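Local coordinates for ribosome-inactivating protein 3 (Zea mays, PDB 2PQG), which belongs to the plant ribosome-inactivating protein family and folds as one chain in which a mixed beta sheet packs against a group of helices, at residues Y13-F18 with R195-G200; V121-A126 with V181-E186; L188-V193 with A253-L258; W220-K225 with M241-I246. One frame throughout, in Å; residues are numbered along the deposited sequence.

Contact 1 (Y13-F18 with R195-G200); sequences YPYSAF and RTVDAG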
loop_
_atom_site.group_PDB
_atom_site.type_symbol
_atom_site.label_atom_id
_atom_site.label_comp_id
_atom_site.label_asym_id
_atom_site.label_seq_id
_atom_site.Cartn_x
_atom_site.Cartn_y
_atom_site.Cartn_z
ATOM N N TYR A 13 7.821 -6.343 18.520
ATOM C CA TYR A 13 8.447 -5.991 17.239
ATOM C C TYR A 13 7.746 -4.744 16.690
ATOM O O TYR A 13 6.696 -4.840 16.039
ATOM C CB TYR A 13 8.298 -7.148 16.233
ATOM C CG TYR A 13 9.175 -7.035 15.001
ATOM C CD1 TYR A 13 9.563 -5.791 14.506
ATOM C CD2 TYR A 13 9.580 -8.168 14.303
ATOM C CE1 TYR A 13 10.327 -5.675 13.349
ATOM C CE2 TYR A 13 10.344 -8.063 13.140
ATOM C CZ TYR A 13 10.710 -6.810 12.669
ATOM O OH TYR A 13 11.432 -6.686 11.503
ATOM N N PRO A 14 8.331 -3.555 16.930
ATOM C CA PRO A 14 7.727 -2.308 16.454
ATOM C C PRO A 14 7.631 -2.128 14.944
ATOM O O PRO A 14 8.508 -2.539 14.195
ATOM C CB PRO A 14 8.584 -1.237 17.123
ATOM C CG PRO A 14 9.933 -1.902 17.239
ATOM C CD PRO A 14 9.591 -3.299 17.655
ATOM N N TYR A 15 6.538 -1.513 14.510
ATOM C CA TYR A 15 6.300 -1.241 13.101
ATOM C C TYR A 15 7.483 -0.457 12.515
ATOM O O TYR A 15 7.918 -0.729 11.393
ATOM C CB TYR A 15 4.993 -0.443 12.956
ATOM C CG TYR A 15 4.746 0.154 11.587
ATOM C CD1 TYR A 15 4.323 -0.638 10.515
ATOM C CD2 TYR A 15 4.910 1.524 11.371
ATOM C CE1 TYR A 15 4.058 -0.078 9.258
ATOM C CE2 TYR A 15 4.654 2.096 10.123
ATOM C CZ TYR A 15 4.223 1.290 9.072
ATOM O OH TYR A 15 3.939 1.856 7.848
ATOM N N SER A 16 8.001 0.508 13.276
ATOM C CA SER A 16 9.127 1.337 12.829
ATOM C C SER A 16 10.353 0.498 12.491
ATOM O O SER A 16 11.133 0.851 11.607
ATOM C CB SER A 16 9.504 2.344 13.913
ATOM O OG SER A 16 9.821 1.671 15.119
ATOM N N ALA A 17 10.513 -0.608 13.211
ATOM C CA ALA A 17 11.632 -1.513 13.007
ATOM C C ALA A 17 11.502 -2.210 11.660
ATOM O O ALA A 17 12.470 -2.339 10.905
ATOM C CB ALA A 17 11.662 -2.539 14.114
ATOM N N PHE A 18 10.296 -2.671 11.367
ATOM C CA PHE A 18 10.045 -3.352 10.114
ATOM C C PHE A 18 10.261 -2.402 8.941
ATOM O O PHE A 18 10.817 -2.778 7.915
ATOM C CB PHE A 18 8.619 -3.878 10.092
ATOM C CG PHE A 18 8.289 -4.636 8.858
ATOM C CD1 PHE A 18 8.997 -5.790 8.530
ATOM C CD2 PHE A 18 7.294 -4.186 8.005
ATOM C CE1 PHE A 18 8.714 -6.492 7.360
ATOM C CE2 PHE A 18 6.999 -4.871 6.834
ATOM C CZ PHE A 18 7.711 -6.030 6.507
ATOM N N ARG A 195 5.832 7.497 10.147
ATOM C CA ARG A 195 5.894 8.158 11.455
ATOM C C ARG A 195 4.524 8.135 12.128
ATOM O O ARG A 195 4.413 7.873 13.320
ATOM C CB ARG A 195 6.351 9.613 11.338
ATOM C CG ARG A 195 7.819 9.800 11.007
ATOM C CD ARG A 195 8.294 11.182 11.437
ATOM N NE ARG A 195 7.487 12.247 10.847
ATOM C CZ ARG A 195 7.654 12.725 9.618
ATOM N NH1 ARG A 195 6.862 13.692 9.172
ATOM N NH2 ARG A 195 8.621 12.247 8.843
ATOM N N THR A 196 3.481 8.411 11.355
ATOM C CA THR A 196 2.121 8.430 11.881
ATOM C C THR A 196 1.608 7.034 12.204
ATOM O O THR A 196 0.972 6.832 13.242
ATOM C CB THR A 196 1.160 9.116 10.891
ATOM O OG1 THR A 196 1.573 10.476 10.703
ATOM C CG2 THR A 196 -0.272 9.098 11.424
ATOM N N VAL A 197 1.886 6.068 11.333
ATOM C CA VAL A 197 1.433 4.708 11.582
ATOM C C VAL A 197 2.188 4.075 12.748
ATOM O O VAL A 197 1.611 3.277 13.486
ATOM C CB VAL A 197 1.589 3.798 10.343
ATOM C CG1 VAL A 197 1.205 2.359 10.706
ATOM C CG2 VAL A 197 0.717 4.306 9.215
ATOM N N ASP A 198 3.463 4.422 12.925
ATOM C CA ASP A 198 4.222 3.833 14.025
ATOM C C ASP A 198 3.823 4.446 15.343
ATOM O O ASP A 198 3.744 3.757 16.355
ATOM C CB ASP A 198 5.732 4.003 13.865
ATOM C CG ASP A 198 6.508 3.324 14.995
ATOM O OD1 ASP A 198 6.470 2.074 15.091
ATOM O OD2 ASP A 198 7.139 4.037 15.801
ATOM N N ALA A 199 3.575 5.747 15.337
ATOM C CA ALA A 199 3.189 6.419 16.563
ATOM C C ALA A 199 1.909 5.834 17.160
ATOM O O ALA A 199 1.814 5.677 18.377
ATOM C CB ALA A 199 3.017 7.903 16.313
ATOM N N GLY A 200 0.933 5.499 16.321
ATOM C CA GLY A 200 -0.306 4.958 16.851
ATOM C C GLY A 200 -0.530 3.487 16.562
ATOM O O GLY A 200 -1.638 2.978 16.716
HETATM O O HOH W 1 5.262 -0.139 16.963
#
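Y15 and V197 cross at about a right angle, with the valine methyl CG1 lying over one face of the tyrosine ring. This is a CH-pi contact: CG1 of V197 sits 3.7 Å from the centroid of the Y15 ring, 19° off the ring normal and shifted toward the rim, above the CE2 and CZ side. D198 approaches the same ring differently, for its CB lies in the ring plane at the edge, 3.6 Å from CD2 of Y15. In D198, chi1 of -177° sets CG anti to the backbone N, on the side of helix 15-27, and OD1 then meets the first turn of that helix, right after the N-cap residue P14. There OD1 of D198 accepts a hydrogen bond from the backbone N of S16 at 2.8 Å; the donor comes from above the carboxylate plane, 58° out of it, and the N-H points somewhat off the oxygen. One water completes the grip, accepting from Y15 N at 3.1 Å and donating to the same OD1 of D198. Beyond V197, the hydroxyl of Y15 points to the backbone oxygen of M183 in helix 171-189, a probable hydrogen bond modelled rather short. A carboxylate that meets two amides of a first helical turn, one directly and one through water, would be favoured by the positive end of the helix dipole and so probably stays ionised.

Contact 2 (V121-A126 with V181-E186); sequences VTMGRA and VVMVCE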
loop_
_atom_site.group_PDB
_atom_site.type_symbol
_atom_site.label_atom_id
_atom_site.label_comp_id
_atom_site.label_asym_id
_atom_site.label_seq_id
_atom_site.Cartn_x
_atom_site.Cartn_y
_atom_site.Cartn_z
ATOM N N VAL A 121 -9.032 5.515 6.201
ATOM C CA VAL A 121 -8.456 4.188 6.377
ATOM C C VAL A 121 -7.827 4.034 7.763
ATOM O O VAL A 121 -6.732 4.549 8.021
ATOM C CB VAL A 121 -7.397 3.910 5.289
ATOM C CG1 VAL A 121 -6.834 2.501 5.444
ATOM C CG2 VAL A 121 -8.020 4.090 3.911
ATOM N N THR A 122 -8.528 3.323 8.648
ATOM C CA THR A 122 -8.050 3.106 10.005
ATOM C C THR A 122 -6.942 2.061 10.021
ATOM O O THR A 122 -7.135 0.944 9.537
ATOM C CB THR A 122 -9.189 2.654 10.928
ATOM O OG1 THR A 122 -10.295 3.554 10.790
ATOM C CG2 THR A 122 -8.725 2.676 12.391
ATOM N N MET A 123 -5.788 2.437 10.576
ATOM C CA MET A 123 -4.637 1.547 10.649
ATOM C C MET A 123 -4.254 1.212 12.079
ATOM O O MET A 123 -4.835 1.747 13.027
ATOM C CB MET A 123 -3.455 2.166 9.880
ATOM C CG MET A 123 -3.800 2.527 8.441
ATOM S SD MET A 123 -2.529 3.551 7.674
ATOM C CE MET A 123 -2.999 5.185 8.247
ATOM N N GLY A 124 -3.263 0.340 12.221
ATOM C CA GLY A 124 -2.825 -0.105 13.528
ATOM C C GLY A 124 -2.452 -1.580 13.440
ATOM O O GLY A 124 -2.653 -2.235 12.408
ATOM N N ARG A 125 -1.875 -2.113 14.511
ATOM C CA ARG A 125 -1.452 -3.507 14.537
ATOM C C ARG A 125 -2.684 -4.404 14.531
ATOM O O ARG A 125 -2.760 -5.360 13.754
ATOM C CB ARG A 125 -0.598 -3.776 15.779
ATOM C CG ARG A 125 -0.030 -5.174 15.853
ATOM C CD ARG A 125 0.550 -5.435 17.229
ATOM N NE ARG A 125 1.704 -4.589 17.522
ATOM C CZ ARG A 125 2.900 -4.729 16.956
ATOM N NH1 ARG A 125 3.886 -3.909 17.292
ATOM N NH2 ARG A 125 3.118 -5.687 16.060
ATOM N N ALA A 126 -3.655 -4.085 15.385
ATOM C CA ALA A 126 -4.878 -4.881 15.443
ATOM C C ALA A 126 -5.565 -4.871 14.076
ATOM O O ALA A 126 -6.108 -5.888 13.634
ATOM C CB ALA A 126 -5.818 -4.334 16.511
ATOM N N VAL A 181 -2.119 -1.491 1.984
ATOM C CA VAL A 181 -1.522 -0.662 0.950
ATOM C C VAL A 181 -0.962 0.600 1.593
ATOM O O VAL A 181 0.155 1.005 1.289
ATOM C CB VAL A 181 -2.555 -0.279 -0.143
ATOM C CG1 VAL A 181 -1.937 0.712 -1.127
ATOM C CG2 VAL A 181 -3.006 -1.526 -0.891
ATOM N N VAL A 182 -1.719 1.204 2.503
ATOM C CA VAL A 182 -1.253 2.419 3.163
ATOM C C VAL A 182 -0.183 2.153 4.224
ATOM O O VAL A 182 0.821 2.859 4.270
ATOM C CB VAL A 182 -2.428 3.203 3.806
ATOM C CG1 VAL A 182 -1.910 4.462 4.466
ATOM C CG2 VAL A 182 -3.449 3.572 2.751
ATOM N N MET A 183 -0.392 1.142 5.068
ATOM C CA MET A 183 0.580 0.801 6.118
ATOM C C MET A 183 1.905 0.275 5.563
ATOM O O MET A 183 2.974 0.604 6.084
ATOM C CB MET A 183 0.013 -0.252 7.081
ATOM C CG MET A 183 -1.055 0.255 8.039
ATOM S SD MET A 183 -1.585 -0.992 9.238
ATOM C CE MET A 183 -2.856 -1.912 8.304
ATOM N N VAL A 184 1.849 -0.553 4.523
ATOM C CA VAL A 184 3.076 -1.097 3.953
ATOM C C VAL A 184 3.659 -0.297 2.774
ATOM O O VAL A 184 4.704 0.339 2.921
ATOM C CB VAL A 184 2.878 -2.565 3.540
ATOM C CG1 VAL A 184 4.171 -3.133 3.010
ATOM C CG2 VAL A 184 2.408 -3.376 4.745
ATOM N N CYS A 185 3.002 -0.312 1.618
ATOM C CA CYS A 185 3.520 0.417 0.464
ATOM C C CYS A 185 3.753 1.877 0.750
ATOM O O CYS A 185 4.864 2.389 0.579
ATOM C CB CYS A 185 2.563 0.334 -0.706
ATOM S SG CYS A 185 2.278 -1.330 -1.281
ATOM N N GLU A 186 2.689 2.553 1.164
ATOM C CA GLU A 186 2.763 3.976 1.460
ATOM C C GLU A 186 3.595 4.238 2.704
ATOM O O GLU A 186 4.137 5.328 2.873
ATOM C CB GLU A 186 1.351 4.558 1.598
ATOM C CG GLU A 186 0.515 4.343 0.344
ATOM C CD GLU A 186 0.993 5.152 -0.864
ATOM O OE1 GLU A 186 2.169 5.560 -0.887
ATOM O OE2 GLU A 186 0.196 5.371 -1.804
#
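M123 and M183 slide past each other in opposite directions, two thioether chains laid alongside. From its start, the M123 chain is in contact: CB is 3.6 Å from CG of M183 and nearly as close to that residue's sulfur. CG of M123 stays against the same M183 methylene. The sulfur then turns to V182, the residue before M183 in the helix, with SD of M123 3.4 Å from CG1 of V182, the two side chains crossing at about a right angle. At the tip a bend in the chain (chi3 -84°) places CE so that this methyl also lies by V182, 4.0 Å from its CG1. M183, running the other way, brings its own sulfur to the backbone of G124: N of G124 points straight at SD of M183 in a weak 3.7 Å hydrogen bond. G124, the N-cap residue of helix 125-135, has a positive phi of 143°, a backbone shape that suits glycine. The contact is wholly buried near the centre of the chain, joining the approach to helix 125-135 to the C-terminal half of helix 171-189. M128 packs on M183 from helix 125-135, Y109 on V182 from helix 109-112, and V197 of helix 191-199 touches both methionines.

Contact 3 (L188-V193 with A253-L258); sequences LRFNTV and ARIVAL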
loop_
_atom_site.group_PDB
_atom_site.type_symbol
_atom_site.label_atom_id
_atom_site.label_comp_id
_atom_site.label_asym_id
_atom_site.label_seq_id
_atom_site.Cartn_x
_atom_site.Cartn_y
_atom_site.Cartn_z
ATOM N N LEU A 188 6.295 2.651 3.290
ATOM C CA LEU A 188 7.656 2.580 2.767
ATOM C C LEU A 188 8.014 3.839 1.956
ATOM O O LEU A 188 9.118 4.373 2.074
ATOM C CB LEU A 188 7.820 1.325 1.897
ATOM C CG LEU A 188 7.716 -0.064 2.545
ATOM C CD1 LEU A 188 7.651 -1.127 1.461
ATOM C CD2 LEU A 188 8.897 -0.323 3.465
ATOM N N ARG A 189 7.076 4.308 1.139
ATOM C CA ARG A 189 7.286 5.501 0.325
ATOM C C ARG A 189 7.409 6.787 1.145
ATOM O O ARG A 189 8.314 7.592 0.927
ATOM C CB ARG A 189 6.121 5.703 -0.642
ATOM C CG ARG A 189 6.046 4.784 -1.827
ATOM C CD ARG A 189 4.726 5.042 -2.529
ATOM N NE ARG A 189 4.578 4.252 -3.740
ATOM C CZ ARG A 189 3.537 4.343 -4.558
ATOM N NH1 ARG A 189 2.555 5.189 -4.284
ATOM N NH2 ARG A 189 3.487 3.606 -5.659
ATOM N N PHE A 190 6.478 6.984 2.072
ATOM C CA PHE A 190 6.450 8.195 2.878
ATOM C C PHE A 190 6.842 8.012 4.328
ATOM O O PHE A 190 6.252 7.183 5.024
ATOM C CB PHE A 190 5.045 8.808 2.865
ATOM C CG PHE A 190 4.531 9.139 1.504
ATOM C CD1 PHE A 190 4.016 8.146 0.677
ATOM C CD2 PHE A 190 4.564 10.447 1.043
ATOM C CE1 PHE A 190 3.529 8.461 -0.595
ATOM C CE2 PHE A 190 4.081 10.767 -0.221
ATOM C CZ PHE A 190 3.564 9.773 -1.045
ATOM N N ASN A 191 7.820 8.787 4.794
ATOM C CA ASN A 191 8.202 8.709 6.194
ATOM C C ASN A 191 7.182 9.520 7.003
ATOM O O ASN A 191 7.190 9.505 8.233
ATOM C CB ASN A 191 9.632 9.217 6.433
ATOM C CG ASN A 191 9.969 10.452 5.629
ATOM O OD1 ASN A 191 10.829 11.242 6.019
ATOM N ND2 ASN A 191 9.313 10.618 4.496
ATOM N N THR A 192 6.292 10.223 6.306
ATOM C CA THR A 192 5.254 10.979 6.993
ATOM C C THR A 192 4.186 9.962 7.435
ATOM O O THR A 192 3.541 10.123 8.469
ATOM C CB THR A 192 4.636 12.078 6.069
ATOM O OG1 THR A 192 3.588 12.767 6.768
ATOM C CG2 THR A 192 4.095 11.468 4.780
ATOM N N VAL A 193 4.029 8.904 6.646
ATOM C CA VAL A 193 3.071 7.846 6.943
ATOM C C VAL A 193 3.652 6.857 7.955
ATOM O O VAL A 193 2.964 6.446 8.894
ATOM C CB VAL A 193 2.674 7.075 5.663
ATOM C CG1 VAL A 193 1.911 5.803 6.026
ATOM C CG2 VAL A 193 1.821 7.972 4.780
ATOM N N ALA A 253 11.704 16.503 2.362
ATOM C CA ALA A 253 12.534 15.471 2.970
ATOM C C ALA A 253 11.899 14.931 4.253
ATOM O O ALA A 253 12.261 13.861 4.749
ATOM C CB ALA A 253 13.926 16.021 3.262
ATOM N N ARG A 254 10.941 15.662 4.796
ATOM C CA ARG A 254 10.254 15.240 6.019
ATOM C C ARG A 254 8.996 14.455 5.662
ATOM O O ARG A 254 8.272 13.981 6.547
ATOM C CB ARG A 254 9.817 16.464 6.811
ATOM C CG ARG A 254 10.836 17.020 7.767
ATOM C CD ARG A 254 10.269 17.138 9.176
ATOM N NE ARG A 254 10.053 15.833 9.802
ATOM C CZ ARG A 254 9.679 15.660 11.068
ATOM N NH1 ARG A 254 9.477 16.711 11.852
ATOM N NH2 ARG A 254 9.513 14.437 11.554
ATOM N N ILE A 255 8.773 14.259 4.369
ATOM C CA ILE A 255 7.554 13.662 3.867
ATOM C C ILE A 255 7.704 12.382 3.071
ATOM O O ILE A 255 7.042 11.390 3.358
ATOM C CB ILE A 255 6.847 14.747 3.007
ATOM C CG1 ILE A 255 6.335 15.892 3.895
ATOM C CG2 ILE A 255 5.733 14.162 2.181
ATOM C CD1 ILE A 255 5.715 17.037 3.116
ATOM N N VAL A 256 8.534 12.446 2.037
ATOM C CA VAL A 256 8.787 11.277 1.204
ATOM C C VAL A 256 10.142 10.686 1.571
ATOM O O VAL A 256 11.112 11.408 1.801
ATOM C CB VAL A 256 8.782 11.607 -0.303
ATOM C CG1 VAL A 256 7.352 11.712 -0.800
ATOM C CG2 VAL A 256 9.527 12.904 -0.549
ATOM N N ALA A 257 10.197 9.360 1.637
ATOM C CA ALA A 257 11.424 8.657 1.987
ATOM C C ALA A 257 12.098 8.123 0.734
ATOM O O ALA A 257 13.318 8.143 0.630
ATOM C CB ALA A 257 11.116 7.510 2.956
ATOM N N LEU A 258 11.300 7.658 -0.221
ATOM C CA LEU A 258 11.835 7.128 -1.469
ATOM C C LEU A 258 11.107 7.733 -2.669
ATOM O O LEU A 258 9.875 7.692 -2.744
ATOM C CB LEU A 258 11.685 5.609 -1.496
ATOM C CG LEU A 258 12.350 4.820 -0.366
ATOM C CD1 LEU A 258 11.805 3.395 -0.370
ATOM C CD2 LEU A 258 13.864 4.834 -0.527
#
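A mainly backbone-to-backbone clasp holds R189, F190 and T192, at the junction of helices 171-189 and 191-199, against the irregular segment 253-258 that follows helix 249-252. The carbonyl oxygen of R189 accepts two hydrogen bonds: from N of A257 at 2.7 Å and from N of L258 at 3.2 Å, both nearly straight. Two consecutive amides thus converge on one acceptor, left available where the helix stops at F190. The CB of A257 comes in beside them, 3.5 Å from the same R189 oxygen. In the other direction, N of T192 donates to the carbonyl oxygen of I255 at 3.3 Å, the donor tilted 30° from the carbonyl plane. That I255 oxygen also lies at the edge of the F190 ring, close to its plane. Apolar groups close the seam. CE2 of F190 is 3.5 Å from CG1 of V256, the two side chains meeting at a slant, while T192 and I255 lie side by side, pointing the same way, with their CG2 methyls 4.1 Å apart. The hydroxyl of T192 is engaged elsewhere, by Q213. The N191 amide is doubtful as modelled, its ND2 being pressed too close to the I255 backbone. Around the clasp, helix 15-27 supplies V22 and R23, the latter donating to the carbonyl of L188; helix 211-217 presents Q216 to I255; and W220, opening helix 220-232, takes R189 in a cation-pi contact and meets the F190 ring.

Contact 4 (W220-K225 with M241-I246); sequences WDRISK and MQKLGI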
loop_
_atom_site.group_PDB
_atom_site.type_symbol
_atom_site.label_atom_id
_atom_site.label_comp_id
_atom_site.label_asym_id
_atom_site.label_seq_id
_atom_site.Cartn_x
_atom_site.Cartn_y
_atom_site.Cartn_z
ATOM N N TRP A 220 2.341 11.081 -4.817
ATOM C CA TRP A 220 3.696 10.550 -4.755
ATOM C C TRP A 220 4.502 10.795 -6.019
ATOM O O TRP A 220 5.691 11.110 -5.944
ATOM C CB TRP A 220 3.658 9.047 -4.500
ATOM C CG TRP A 220 5.017 8.441 -4.320
ATOM C CD1 TRP A 220 5.913 8.734 -3.333
ATOM C CD2 TRP A 220 5.632 7.431 -5.139
ATOM N NE1 TRP A 220 7.040 7.960 -3.474
ATOM C CE2 TRP A 220 6.891 7.148 -4.557
ATOM C CE3 TRP A 220 5.226 6.718 -6.269
ATOM C CZ2 TRP A 220 7.773 6.200 -5.114
ATOM C CZ3 TRP A 220 6.109 5.771 -6.814
ATOM C CH2 TRP A 220 7.360 5.514 -6.220
ATOM N N ASP A 221 3.858 10.622 -7.173
ATOM C CA ASP A 221 4.515 10.807 -8.467
ATOM C C ASP A 221 4.895 12.238 -8.668
ATOM O O ASP A 221 5.958 12.553 -9.202
ATOM C CB ASP A 221 3.592 10.431 -9.623
ATOM C CG ASP A 221 3.378 8.946 -9.739
ATOM O OD1 ASP A 221 2.793 8.511 -10.753
ATOM O OD2 ASP A 221 3.789 8.215 -8.814
ATOM N N ARG A 222 3.993 13.105 -8.251
ATOM C CA ARG A 222 4.214 14.513 -8.409
ATOM C C ARG A 222 5.315 15.027 -7.517
ATOM O O ARG A 222 6.159 15.798 -7.971
ATOM C CB ARG A 222 2.935 15.280 -8.154
ATOM C CG ARG A 222 3.020 16.655 -8.721
ATOM C CD ARG A 222 1.663 17.156 -9.066
ATOM N NE ARG A 222 1.047 17.852 -7.946
ATOM C CZ ARG A 222 -0.254 18.090 -7.865
ATOM N NH1 ARG A 222 -1.052 17.673 -8.844
ATOM N NH2 ARG A 222 -0.752 18.755 -6.824
ATOM N N ILE A 223 5.327 14.621 -6.251
ATOM C CA ILE A 223 6.398 15.109 -5.404
ATOM C C ILE A 223 7.714 14.413 -5.757
ATOM O O ILE A 223 8.788 14.879 -5.388
ATOM C CB ILE A 223 6.054 15.036 -3.876
ATOM C CG1 ILE A 223 7.240 14.484 -3.098
ATOM C CG2 ILE A 223 4.758 14.308 -3.634
ATOM C CD1 ILE A 223 7.681 15.410 -2.005
ATOM N N SER A 224 7.634 13.318 -6.510
ATOM C CA SER A 224 8.843 12.637 -6.949
ATOM C C SER A 224 9.420 13.465 -8.092
ATOM O O SER A 224 10.632 13.636 -8.184
ATOM C CB SER A 224 8.540 11.222 -7.436
ATOM O OG SER A 224 8.312 10.365 -6.337
ATOM N N LYS A 225 8.549 13.978 -8.960
ATOM C CA LYS A 225 8.988 14.815 -10.077
ATOM C C LYS A 225 9.617 16.098 -9.530
ATOM O O LYS A 225 10.654 16.552 -10.017
ATOM C CB LYS A 225 7.809 15.151 -10.995
ATOM C CG LYS A 225 7.265 13.940 -11.745
ATOM C CD LYS A 225 6.201 14.290 -12.791
ATOM C CE LYS A 225 5.918 13.070 -13.658
ATOM N NZ LYS A 225 5.119 13.377 -14.870
ATOM N N MET A 241 3.228 21.721 -5.497
ATOM C CA MET A 241 3.791 21.398 -4.194
ATOM C C MET A 241 3.232 22.256 -3.064
ATOM O O MET A 241 2.892 21.725 -1.999
ATOM C CB MET A 241 5.314 21.521 -4.233
ATOM C CG MET A 241 6.007 20.335 -4.872
ATOM S SD MET A 241 5.529 18.736 -4.158
ATOM C CE MET A 241 4.722 18.007 -5.581
ATOM N N GLN A 242 3.174 23.576 -3.283
ATOM C CA GLN A 242 2.640 24.492 -2.276
ATOM C C GLN A 242 1.147 24.244 -2.183
ATOM O O GLN A 242 0.516 24.503 -1.156
ATOM C CB GLN A 242 2.977 25.941 -2.652
ATOM C CG GLN A 242 2.742 26.276 -4.094
ATOM C CD GLN A 242 3.393 27.594 -4.476
ATOM O OE1 GLN A 242 3.060 28.191 -5.502
ATOM N NE2 GLN A 242 4.339 28.051 -3.654
ATOM N N LYS A 243 0.575 23.762 -3.278
ATOM C CA LYS A 243 -0.825 23.361 -3.317
ATOM C C LYS A 243 -0.975 22.305 -2.170
ATOM O O LYS A 243 -1.973 22.258 -1.457
ATOM C CB LYS A 243 -1.100 22.622 -4.613
ATOM C CG LYS A 243 -2.533 22.661 -5.088
ATOM C CD LYS A 243 -2.718 22.039 -6.466
ATOM C CE LYS A 243 -2.051 22.875 -7.561
ATOM N NZ LYS A 243 -2.528 22.490 -8.919
ATOM N N LEU A 244 0.038 21.456 -1.993
ATOM C CA LEU A 244 -0.004 20.362 -1.030
ATOM C C LEU A 244 0.551 20.646 0.347
ATOM O O LEU A 244 0.592 19.755 1.202
ATOM C CB LEU A 244 0.712 19.158 -1.648
ATOM C CG LEU A 244 0.059 18.480 -2.868
ATOM C CD1 LEU A 244 1.074 17.655 -3.638
ATOM C CD2 LEU A 244 -1.100 17.610 -2.390
ATOM N N GLY A 245 0.970 21.886 0.550
ATOM C CA GLY A 245 1.553 22.261 1.819
ATOM C C GLY A 245 3.046 21.929 1.826
ATOM O O GLY A 245 3.609 21.658 2.890
ATOM N N ILE A 246 3.695 21.916 0.649
ATOM C CA ILE A 246 5.134 21.634 0.540
ATOM C C ILE A 246 5.723 22.749 -0.304
ATOM O O ILE A 246 5.273 23.024 -1.435
ATOM C CB ILE A 246 5.389 20.248 -0.022
ATOM C CG1 ILE A 246 4.404 19.268 0.630
ATOM C CG2 ILE A 246 6.820 19.853 0.328
ATOM C CD1 ILE A 246 4.492 17.881 0.042
#
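M241 opens the segment by pressing its thioether end onto the backbone and side chains of I223 and R222. Bends at chi2 and chi3 fold the chain: chi2 of -53° turns the sulfur back, so that SD of M241 lies 3.7 Å from CB of I223, and the methyl CE goes further, 3.4 Å from CA of I223. The same CE touches CG of R222 at 3.8 Å, the arginine and methionine running past each other in opposite directions, while I223 and M241 cross at about a right angle. K243 comes next, its aliphatic part crossing the arginine with CD 3.8 Å from NH2 of R222. The two cationic ends are only 4.6 Å apart (NH2 of R222 to NZ of K243), a repulsion presumably eased by D240, whose backbone oxygen accepts from R222 NH2 and whose carboxylate forms a weak, long ion pair with K243. L244 sets its CD1 3.8 Å from NH2 of R222, so this nitrogen has carbon of both K243 and L244 beside it. G245, with positive phi (85°), forms a Schellman motif with bonds from I246 N to the M241 oxygen and from G245 N to the Q242 oxygen; L244 N also binds the M241 oxygen, from the opposite face of its plane to I246 N. The whole is a helix end laid on the first turns of helix 220-232, which further along offers A226 and W230 to M241; A252 of helix 249-252 packs on both I223 and I246, and helix 211-217 lends K215 to L244 and Q216 to I246.

Along the chain, contact 2 is nested in the loop closed by contact 1, contact 4 is nested in that of contact 3, and contacts 1 and 3 interlock because their segments alternate. The centres of contacts 1 and 2 are about 10 Å apart, those of 3 and 4 about 12 Å, while contacts 1 and 4 lie about 24 Å apart and do not touch. Consecutive helices 171-189 and 191-199 tie the first three together: contacts 2 and 3 share the former, contacts 1 and 3 the latter. Packing then passes from contact 3 to contact 4, where V256 meets I223 and I255 meets I246. Together they join the helices near the chain centre to the C-terminal part, through the irregular segment 253-258.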